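Local coordinates for uncharacterized protein (Bacteroides ovatus CL02T12C04, PDB 6PTM) that probably hydrolyses carrageenan from the chain end, as an exo-acting glycoside hydrolase of family GH42, at residues P692-A697 with Y719-V724; V745-T750 with Q766-S771; Y587-F592 with T673-K678. One frame throughout, in Å; residues are numbered along the deposited sequence.

Interaction 1: P692-A697 with Y719-V724; sequences PMISIA and YIVNIV. With EDO (1,2-ethanediol), chain E.
With CG anti to its carbonyl carbon (chi1 -63°), Tyr719 swings its ring from strand 718-725 under Met693, whose own CG stands beside the backbone N, the chain bending at chi2 and again about the CG-SD bond. Met693 CB lies over one face of the ring, displaced toward the rim, 3.5 Å from Tyr719 CE1; with CB 3.9 Å from the centroid of the Tyr719 ring, this is a CH-pi contact. Ile694 CG1 comes down obliquely 4.1 Å from Tyr719 CB and also meets CG2 of Val721. Strands 694-697 and 719-724 belong to the two antiparallel sheets of a C-terminal beta-sandwich, stacked face to face: their axes pass 9.8 Å apart at 23°, and only side chains bridge them. Further along, Ile696 reaches tip to tip toward two partners, its CD1 3.9 Å from Val721 CG1 and 4.1 Å from Ile723 CD1. With an alanine in place of Tyr719, Met693 CB would probably lose its aromatic platform and a gap would open beside Ile694. A 1,2-ethanediol, probably from the crystallisation liquor, sits near the ring, its O2 accepting from Met693 N (3.0 Å, 158°). Val770 of the next strand backs both Ile694 and Val721.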
loop_
_atom_site.group_PDB
_atom_site.type_symbol
_atom_site.label_atom_id
_atom_site.label_comp_id
_atom_site.label_asym_id
_atom_site.label_seq_id
_atom_site.Cartn_x
_atom_site.Cartn_y
_atom_site.Cartn_z
ATOM N N PRO A 692 -24.993 -7.408 4.687
ATOM C CA PRO A 692 -25.379 -6.666 3.498
ATOM C C PRO A 692 -26.861 -6.845 3.104
ATOM O O PRO A 692 -27.436 -7.913 3.322
ATOM C CB PRO A 692 -24.455 -7.244 2.418
ATOM C CG PRO A 692 -23.278 -7.777 3.190
ATOM C CD PRO A 692 -23.932 -8.390 4.410
ATOM N N MET A 693 -27.423 -5.811 2.487
ATOM C CA MET A 693 -28.839 -5.778 2.049
ATOM C C MET A 693 -29.003 -6.557 0.737
ATOM O O MET A 693 -30.143 -6.918 0.424
ATOM C CB MET A 693 -29.307 -4.336 1.866
ATOM C CG MET A 693 -29.513 -3.600 3.171
ATOM S SD MET A 693 -30.943 -4.291 4.045
ATOM C CE MET A 693 -30.105 -5.103 5.399
ATOM N N ILE A 694 -27.916 -6.814 0.013
ATOM C CA ILE A 694 -27.862 -7.671 -1.203
ATOM C C ILE A 694 -27.036 -8.896 -0.791
ATOM O O ILE A 694 -25.951 -8.706 -0.165
ATOM C CB ILE A 694 -27.248 -6.935 -2.418
ATOM C CG1 ILE A 694 -27.963 -5.628 -2.791
ATOM C CG2 ILE A 694 -27.143 -7.841 -3.623
ATOM C CD1 ILE A 694 -29.449 -5.771 -3.066
ATOM N N SER A 695 -27.517 -10.106 -1.094
ATOM C CA SER A 695 -26.793 -11.371 -0.846
ATOM C C SER A 695 -26.147 -11.824 -2.134
ATOM O O SER A 695 -26.809 -11.757 -3.196
ATOM C CB SER A 695 -27.684 -12.428 -0.299
ATOM O OG SER A 695 -28.230 -11.915 0.890
ATOM N N ILE A 696 -24.907 -12.280 -2.035
ATOM C CA ILE A 696 -24.154 -12.801 -3.209
ATOM C C ILE A 696 -23.626 -14.206 -2.915
ATOM O O ILE A 696 -23.095 -14.461 -1.836
ATOM C CB ILE A 696 -23.050 -11.823 -3.651
ATOM C CG1 ILE A 696 -23.650 -10.440 -3.916
ATOM C CG2 ILE A 696 -22.322 -12.386 -4.851
ATOM C CD1 ILE A 696 -22.758 -9.492 -4.651
ATOM N N ALA A 697 -23.812 -15.087 -3.890
ATOM C CA ALA A 697 -23.173 -16.410 -3.969
ATOM C C ALA A 697 -22.262 -16.419 -5.197
ATOM O O ALA A 697 -22.640 -15.910 -6.257
ATOM C CB ALA A 697 -24.232 -17.493 -4.063
ATOM N N TYR A 719 -29.038 0.235 -3.995
ATOM C CA TYR A 719 -27.760 -0.199 -3.405
ATOM C C TYR A 719 -26.691 -0.139 -4.495
ATOM O O TYR A 719 -26.996 -0.397 -5.661
ATOM C CB TYR A 719 -27.925 -1.573 -2.759
ATOM C CG TYR A 719 -28.909 -1.540 -1.619
ATOM C CD1 TYR A 719 -28.527 -1.126 -0.355
ATOM C CD2 TYR A 719 -30.264 -1.783 -1.840
ATOM C CE1 TYR A 719 -29.439 -1.039 0.678
ATOM C CE2 TYR A 719 -31.192 -1.685 -0.816
ATOM C CZ TYR A 719 -30.780 -1.292 0.438
ATOM O OH TYR A 719 -31.694 -1.212 1.436
ATOM N N ILE A 720 -25.473 0.186 -4.103
ATOM C CA ILE A 720 -24.289 0.166 -5.011
ATOM C C ILE A 720 -23.471 -1.053 -4.623
ATOM O O ILE A 720 -23.130 -1.189 -3.446
ATOM C CB ILE A 720 -23.459 1.461 -4.975
ATOM C CG1 ILE A 720 -24.324 2.716 -5.137
ATOM C CG2 ILE A 720 -22.366 1.377 -6.015
ATOM C CD1 ILE A 720 -25.156 2.773 -6.403
ATOM N N VAL A 721 -23.290 -1.961 -5.561
ATOM C CA VAL A 721 -22.566 -3.238 -5.294
ATOM C C VAL A 721 -21.214 -3.162 -5.986
ATOM O O VAL A 721 -21.187 -2.865 -7.188
ATOM C CB VAL A 721 -23.362 -4.448 -5.790
ATOM C CG1 VAL A 721 -22.599 -5.744 -5.563
ATOM C CG2 VAL A 721 -24.746 -4.491 -5.152
ATOM N N ASN A 722 -20.135 -3.404 -5.254
ATOM C CA ASN A 722 -18.763 -3.412 -5.793
ATOM C C ASN A 722 -18.279 -4.861 -5.780
ATOM O O ASN A 722 -18.374 -5.506 -4.717
ATOM C CB ASN A 722 -17.865 -2.520 -4.948
ATOM C CG ASN A 722 -16.437 -2.547 -5.449
ATOM O OD1 ASN A 722 -16.147 -1.946 -6.469
ATOM N ND2 ASN A 722 -15.593 -3.334 -4.805
ATOM N N ILE A 723 -17.796 -5.375 -6.911
ATOM C CA ILE A 723 -17.273 -6.771 -6.976
ATOM C C ILE A 723 -15.962 -6.719 -7.725
ATOM O O ILE A 723 -15.951 -6.124 -8.823
ATOM C CB ILE A 723 -18.234 -7.754 -7.655
ATOM C CG1 ILE A 723 -19.669 -7.613 -7.169
ATOM C CG2 ILE A 723 -17.715 -9.161 -7.463
ATOM C CD1 ILE A 723 -20.640 -8.489 -7.957
ATOM N N VAL A 724 -14.910 -7.309 -7.152
ATOM C CA VAL A 724 -13.644 -7.544 -7.889
ATOM C C VAL A 724 -13.335 -9.037 -7.814
ATOM O O VAL A 724 -13.279 -9.574 -6.718
ATOM C CB VAL A 724 -12.493 -6.712 -7.301
ATOM C CG1 VAL A 724 -11.240 -6.862 -8.137
ATOM C CG2 VAL A 724 -12.899 -5.270 -7.126
HETATM C C1 EDO E . -26.162 -1.059 3.608
HETATM O O1 EDO E . -24.773 -0.784 3.681
HETATM C C2 EDO E . -26.387 -2.046 2.526
HETATM O O2 EDO E . -25.770 -3.312 2.705
#

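Interaction 2: V745-T750 with Q766-S771; sequences VSEVLT and QLLEVS
Ser746 and Glu769 face each other as an antiparallel hydrogen-bonded pair: Ser746 N gives to Glu769 O at 3.0 Å, in the carbonyl plane, and Glu769 N returns a 2.8 Å bond to Ser746 O, tilted 21° from that carbonyl's plane. The flanking pairs Val745-Val770 and Glu747-Leu768 are non-hydrogen-bonded. On their face of the sheet Val745 CG1 crosses the leucine fork 4.2 Å from Leu768 CD1. One step on, Val748 N donates to Leu767 O at 2.9 Å, and a water also donates to this carbonyl while accepting from Leu749 N, so the strand pairing runs on into the turn. Leu767 holds CG anti to its backbone N (chi1 -173°), which lays CD2 3.9 Å from Val748 CB, with Leu749 CG beyond it. Val748 CG2 meanwhile lies over the peptide between Leu768 and Glu769. A second water donates both to Glu747 OE2 and to Gln766 OE1, 2.6 Å from the latter, and so spans two acceptors that could not bond each other. The other carboxylate oxygen of Glu747 accepts from Thr750 OG1, which ties the side chain back to the turn. Farther out, Leu768 and Val770 bond through their backbones to strand 718-725, while Val748 rests on Val550. The arrangement is an antiparallel edge-strand pairing: strand 742-747 is the outermost strand of the four-stranded sheet in the C-terminal beta-sandwich, and the turn after it packs through Leu749 on the end of helix 534-549.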
loop_
_atom_site.group_PDB
_atom_site.type_symbol
_atom_site.label_atom_id
_atom_site.label_comp_id
_atom_site.label_asym_id
_atom_site.label_seq_id
_atom_site.Cartn_x
_atom_site.Cartn_y
_atom_site.Cartn_z
ATOM N N VAL A 745 -31.026 -4.181 -12.164
ATOM C CA VAL A 745 -29.551 -4.119 -12.003
ATOM C C VAL A 745 -29.035 -3.347 -13.211
ATOM O O VAL A 745 -29.423 -3.696 -14.328
ATOM C CB VAL A 745 -28.951 -5.529 -11.906
ATOM C CG1 VAL A 745 -27.463 -5.462 -11.604
ATOM C CG2 VAL A 745 -29.676 -6.396 -10.885
ATOM N N SER A 746 -28.288 -2.275 -12.985
ATOM C CA SER A 746 -27.550 -1.561 -14.048
ATOM C C SER A 746 -26.088 -1.348 -13.627
ATOM O O SER A 746 -25.735 -1.424 -12.433
ATOM C CB SER A 746 -28.268 -0.276 -14.425
ATOM O OG SER A 746 -28.261 0.614 -13.336
ATOM N N GLU A 747 -25.271 -1.069 -14.620
ATOM C CA GLU A 747 -23.848 -0.684 -14.497
ATOM C C GLU A 747 -23.778 0.809 -14.170
ATOM O O GLU A 747 -24.245 1.624 -14.970
ATOM C CB GLU A 747 -23.138 -0.991 -15.810
ATOM C CG GLU A 747 -23.103 -2.481 -16.114
ATOM C CD GLU A 747 -22.219 -2.855 -17.283
ATOM O OE1 GLU A 747 -21.807 -1.953 -17.979
ATOM O OE2 GLU A 747 -21.962 -4.048 -17.473
ATOM N N VAL A 748 -23.161 1.158 -13.052
ATOM C CA VAL A 748 -23.029 2.589 -12.636
ATOM C C VAL A 748 -22.264 3.366 -13.714
ATOM O O VAL A 748 -22.714 4.449 -14.123
ATOM C CB VAL A 748 -22.356 2.684 -11.259
ATOM C CG1 VAL A 748 -21.952 4.121 -10.920
ATOM C CG2 VAL A 748 -23.259 2.073 -10.208
ATOM N N LEU A 749 -21.184 2.816 -14.233
ATOM C CA LEU A 749 -20.267 3.598 -15.095
ATOM C C LEU A 749 -20.837 3.745 -16.512
ATOM O O LEU A 749 -20.416 4.679 -17.206
ATOM C CB LEU A 749 -18.886 2.929 -15.102
ATOM C CG LEU A 749 -18.183 2.884 -13.749
ATOM C CD1 LEU A 749 -16.856 2.123 -13.843
ATOM C CD2 LEU A 749 -17.965 4.282 -13.195
ATOM N N THR A 750 -21.717 2.850 -16.966
ATOM C CA THR A 750 -22.120 2.792 -18.395
ATOM C C THR A 750 -23.600 3.134 -18.531
ATOM O O THR A 750 -23.976 3.536 -19.635
ATOM C CB THR A 750 -21.885 1.425 -19.047
ATOM O OG1 THR A 750 -22.613 0.393 -18.371
ATOM C CG2 THR A 750 -20.416 1.062 -19.133
ATOM N N GLN A 766 -16.955 -5.132 -11.193
ATOM C CA GLN A 766 -18.360 -4.761 -11.424
ATOM C C GLN A 766 -18.754 -3.660 -10.437
ATOM O O GLN A 766 -18.401 -3.758 -9.238
ATOM C CB GLN A 766 -19.265 -5.974 -11.298
ATOM C CG GLN A 766 -19.110 -6.928 -12.465
ATOM C CD GLN A 766 -19.728 -6.426 -13.739
ATOM O OE1 GLN A 766 -20.701 -5.692 -13.738
ATOM N NE2 GLN A 766 -19.205 -6.910 -14.847
ATOM N N LEU A 767 -19.413 -2.614 -10.937
ATOM C CA LEU A 767 -20.009 -1.591 -10.043
ATOM C C LEU A 767 -21.446 -1.388 -10.518
ATOM O O LEU A 767 -21.658 -0.863 -11.608
ATOM C CB LEU A 767 -19.195 -0.301 -10.083
ATOM C CG LEU A 767 -19.613 0.772 -9.081
ATOM C CD1 LEU A 767 -19.229 0.392 -7.665
ATOM C CD2 LEU A 767 -18.989 2.103 -9.462
ATOM N N LEU A 768 -22.373 -1.845 -9.703
ATOM C CA LEU A 768 -23.776 -2.054 -10.061
ATOM C C LEU A 768 -24.664 -1.253 -9.120
ATOM O O LEU A 768 -24.396 -1.174 -7.887
ATOM C CB LEU A 768 -24.090 -3.535 -9.910
ATOM C CG LEU A 768 -23.230 -4.496 -10.712
ATOM C CD1 LEU A 768 -23.532 -5.932 -10.272
ATOM C CD2 LEU A 768 -23.468 -4.339 -12.203
ATOM N N GLU A 769 -25.704 -0.684 -9.714
ATOM C CA GLU A 769 -26.848 -0.110 -9.003
ATOM C C GLU A 769 -27.966 -1.166 -9.002
ATOM O O GLU A 769 -28.428 -1.547 -10.088
ATOM C CB GLU A 769 -27.236 1.232 -9.626
ATOM C CG GLU A 769 -28.375 1.856 -8.845
ATOM C CD GLU A 769 -28.749 3.236 -9.334
ATOM O OE1 GLU A 769 -29.914 3.451 -9.519
ATOM O OE2 GLU A 769 -27.862 4.073 -9.519
ATOM N N VAL A 770 -28.360 -1.602 -7.812
ATOM C CA VAL A 770 -29.383 -2.647 -7.560
ATOM C C VAL A 770 -30.573 -1.965 -6.876
ATOM O O VAL A 770 -30.367 -1.333 -5.819
ATOM C CB VAL A 770 -28.777 -3.813 -6.753
ATOM C CG1 VAL A 770 -29.788 -4.911 -6.475
ATOM C CG2 VAL A 770 -27.576 -4.404 -7.481
ATOM N N SER A 771 -31.751 -2.009 -7.517
ATOM C CA SER A 771 -33.044 -1.437 -7.027
ATOM C C SER A 771 -33.927 -2.575 -6.500
ATOM O O SER A 771 -33.957 -3.644 -7.153
ATOM C CB SER A 771 -33.769 -0.681 -8.117
ATOM O OG SER A 771 -32.916 0.290 -8.728
HETATM O O HOH W 1 -22.624 -5.988 -15.492
HETATM O O HOH W 2 -20.176 0.054 -13.546
#

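Interaction 3: Y587-F592 with T673-K678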
loop_
_atom_site.group_PDB
_atom_site.type_symbol
_atom_site.label_atom_id
_atom_site.label_comp_id
_atom_site.label_asym_id
_atom_site.label_seq_id
_atom_site.Cartn_x
_atom_site.Cartn_y
_atom_site.Cartn_z
ATOM N N TYR A 587 -8.379 -14.033 8.077
ATOM C CA TYR A 587 -8.740 -12.898 7.176
ATOM C C TYR A 587 -9.405 -13.425 5.905
ATOM O O TYR A 587 -10.487 -12.958 5.546
ATOM C CB TYR A 587 -7.501 -12.102 6.765
ATOM C CG TYR A 587 -7.781 -10.926 5.873
ATOM C CD1 TYR A 587 -8.353 -9.765 6.368
ATOM C CD2 TYR A 587 -7.540 -10.996 4.511
ATOM C CE1 TYR A 587 -8.634 -8.681 5.543
ATOM C CE2 TYR A 587 -7.805 -9.917 3.670
ATOM C CZ TYR A 587 -8.330 -8.749 4.191
ATOM O OH TYR A 587 -8.581 -7.706 3.378
ATOM N N GLU A 588 -8.743 -14.354 5.215
ATOM C CA GLU A 588 -9.243 -14.977 3.950
ATOM C C GLU A 588 -10.608 -15.639 4.200
ATOM O O GLU A 588 -11.541 -15.523 3.358
ATOM C CB GLU A 588 -8.218 -15.999 3.481
ATOM C CG GLU A 588 -8.592 -16.741 2.226
ATOM C CD GLU A 588 -7.499 -17.682 1.755
ATOM O OE1 GLU A 588 -7.036 -18.522 2.574
ATOM O OE2 GLU A 588 -7.126 -17.593 0.577
ATOM N N LYS A 589 -10.724 -16.326 5.327
ATOM C CA LYS A 589 -11.958 -17.038 5.709
ATOM C C LYS A 589 -13.105 -16.041 5.828
ATOM O O LYS A 589 -14.196 -16.399 5.447
ATOM C CB LYS A 589 -11.718 -17.828 6.999
ATOM C CG LYS A 589 -12.855 -18.743 7.368
ATOM C CD LYS A 589 -12.992 -19.887 6.373
ATOM C CE LYS A 589 -13.926 -20.966 6.850
ATOM N NZ LYS A 589 -13.944 -22.064 5.851
ATOM N N LEU A 590 -12.859 -14.817 6.309
ATOM C CA LEU A 590 -13.936 -13.849 6.603
ATOM C C LEU A 590 -14.176 -12.881 5.430
ATOM O O LEU A 590 -15.204 -12.267 5.427
ATOM C CB LEU A 590 -13.593 -13.066 7.876
ATOM C CG LEU A 590 -13.480 -13.854 9.182
ATOM C CD1 LEU A 590 -13.142 -12.897 10.321
ATOM C CD2 LEU A 590 -14.747 -14.643 9.485
ATOM N N ASN A 591 -13.246 -12.734 4.497
ATOM C CA ASN A 591 -13.169 -11.560 3.590
ATOM C C ASN A 591 -14.070 -11.657 2.346
ATOM O O ASN A 591 -14.143 -10.643 1.587
ATOM C CB ASN A 591 -11.761 -11.329 3.054
ATOM C CG ASN A 591 -11.657 -9.968 2.405
ATOM O OD1 ASN A 591 -12.052 -8.984 3.019
ATOM N ND2 ASN A 591 -11.174 -9.923 1.175
ATOM N N PHE A 592 -14.782 -12.765 2.136
ATOM C CA PHE A 592 -15.607 -12.929 0.915
ATOM C C PHE A 592 -17.072 -13.090 1.303
ATOM O O PHE A 592 -17.780 -13.798 0.597
ATOM C CB PHE A 592 -15.063 -14.091 0.064
ATOM C CG PHE A 592 -13.636 -13.874 -0.349
ATOM C CD1 PHE A 592 -12.602 -14.254 0.494
ATOM C CD2 PHE A 592 -13.331 -13.213 -1.518
ATOM C CE1 PHE A 592 -11.292 -14.018 0.149
ATOM C CE2 PHE A 592 -12.013 -12.986 -1.868
ATOM C CZ PHE A 592 -10.995 -13.367 -1.020
ATOM N N THR A 673 -12.839 -24.567 15.564
ATOM C CA THR A 673 -12.479 -24.589 14.128
ATOM C C THR A 673 -12.679 -23.206 13.506
ATOM O O THR A 673 -13.491 -22.423 14.003
ATOM C CB THR A 673 -13.293 -25.618 13.328
ATOM O OG1 THR A 673 -14.641 -25.149 13.285
ATOM C CG2 THR A 673 -13.232 -27.002 13.926
ATOM N N LEU A 674 -11.996 -22.992 12.390
ATOM C CA LEU A 674 -12.146 -21.823 11.493
ATOM C C LEU A 674 -13.610 -21.698 11.079
ATOM O O LEU A 674 -14.154 -20.575 11.129
ATOM C CB LEU A 674 -11.234 -22.062 10.294
ATOM C CG LEU A 674 -10.507 -20.853 9.745
ATOM C CD1 LEU A 674 -10.160 -19.856 10.828
ATOM C CD2 LEU A 674 -9.255 -21.303 9.028
ATOM N N ASN A 675 -14.262 -22.817 10.752
ATOM C CA ASN A 675 -15.681 -22.792 10.304
ATOM C C ASN A 675 -16.545 -22.288 11.449
ATOM O O ASN A 675 -17.322 -21.363 11.232
ATOM C CB ASN A 675 -16.162 -24.138 9.750
ATOM C CG ASN A 675 -15.706 -24.364 8.324
ATOM O OD1 ASN A 675 -15.155 -23.468 7.678
ATOM N ND2 ASN A 675 -15.931 -25.561 7.817
ATOM N N GLU A 676 -16.388 -22.847 12.640
ATOM C CA GLU A 676 -17.124 -22.353 13.823
ATOM C C GLU A 676 -16.816 -20.866 14.007
ATOM O O GLU A 676 -17.734 -20.091 14.292
ATOM C CB GLU A 676 -16.718 -23.114 15.086
ATOM C CG GLU A 676 -17.064 -24.592 15.037
ATOM C CD GLU A 676 -16.646 -25.370 16.268
ATOM O OE1 GLU A 676 -16.098 -24.748 17.190
ATOM O OE2 GLU A 676 -16.906 -26.597 16.306
ATOM N N MET A 677 -15.549 -20.474 13.911
ATOM C CA MET A 677 -15.195 -19.055 14.204
ATOM C C MET A 677 -15.938 -18.168 13.200
ATOM O O MET A 677 -16.593 -17.204 13.621
ATOM C CB MET A 677 -13.682 -18.832 14.116
ATOM C CG MET A 677 -13.266 -17.382 14.283
ATOM S SD MET A 677 -11.500 -17.256 14.619
ATOM C CE MET A 677 -11.484 -17.749 16.350
ATOM N N LYS A 678 -15.911 -18.523 11.909
ATOM C CA LYS A 678 -16.668 -17.757 10.879
ATOM C C LYS A 678 -18.166 -17.749 11.208
ATOM O O LYS A 678 -18.786 -16.656 11.154
ATOM C CB LYS A 678 -16.423 -18.290 9.469
ATOM C CG LYS A 678 -17.351 -17.681 8.429
ATOM C CD LYS A 678 -17.053 -18.155 7.022
ATOM C CE LYS A 678 -18.085 -17.699 6.016
ATOM N NZ LYS A 678 -17.501 -17.662 4.662
HETATM O O HOH W 3 -15.972 -15.116 3.751
#
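Two helices flanking a five-stranded parallel sheet of order 2-1-3-4-5, the arrangement of flavodoxin-like alpha/beta folds, meet here: the last turn of helix 579-590 rests against the first turn of helix 674-687. Lys589 has the largest share of the contact. Its CG stands anti to the backbone N and the chain then kinks at chi2 (68°), so that the aliphatic part passes Leu674, with Lys589 CG 4.0 Å from Leu674 CG, before the amine turns to Asn675. There Lys589 NZ donates to Asn675 OD1 at 2.6 Å, approaching nearly along the C=O axis, while the two side chains cross at about a right angle. The bond is short and crowded, with Lys589 CE only 2.9 Å from Asn675 OD1, and its detailed geometry is doubtful. Deeper in, Leu590 and Lys678 slide past each other in opposite directions; Leu590 CD2 touches the backbone itself, 3.9 Å from Lys678 CA, and the same leucine also packs on Ile597 of the sheet. Lys678 runs out fully extended across Lys589, toward Lys589 O in the last turn of the first helix. A water takes up the remaining distance: it donates to Lys589 O at 2.8 Å and accepts from both Lys678 NZ and Phe592 N, each 3.1 Å from the water oxygen. The start of the second helix is fixed by Thr673 at the N-cap, whose OG1 accepts from Glu676 N at 3.0 Å. The two amines stay apart, Lys589 NZ being 5.8 Å from Lys678 NZ. Within the contact they meet a neutral amide oxygen and a water, whose dipoles probably help to ease the repulsion between these like charges; the contact thus combines a buried leucine with a polar surface rim.

Along the chain interaction 3 is complete before interaction 1 begins, and interaction 1 before interaction 2. Interactions 1 and 2 have centres about 11 Å apart and share one four-stranded antiparallel sheet, in which strands 718-725 and 765-772 are neighbours: interaction 1 stacks that sheet on the three-stranded one and so holds the sandwich together, whereas interaction 2 bonds its edge strand. Interaction 3 packs two helices of the preceding alpha/beta unit, its centre about 19 Å from the centre of interaction 1 and about 29 Å from that of interaction 2. Helix 674-687 leads directly into strand 694-700, so the chain leaves interaction 3 and enters the sandwich at interaction 1.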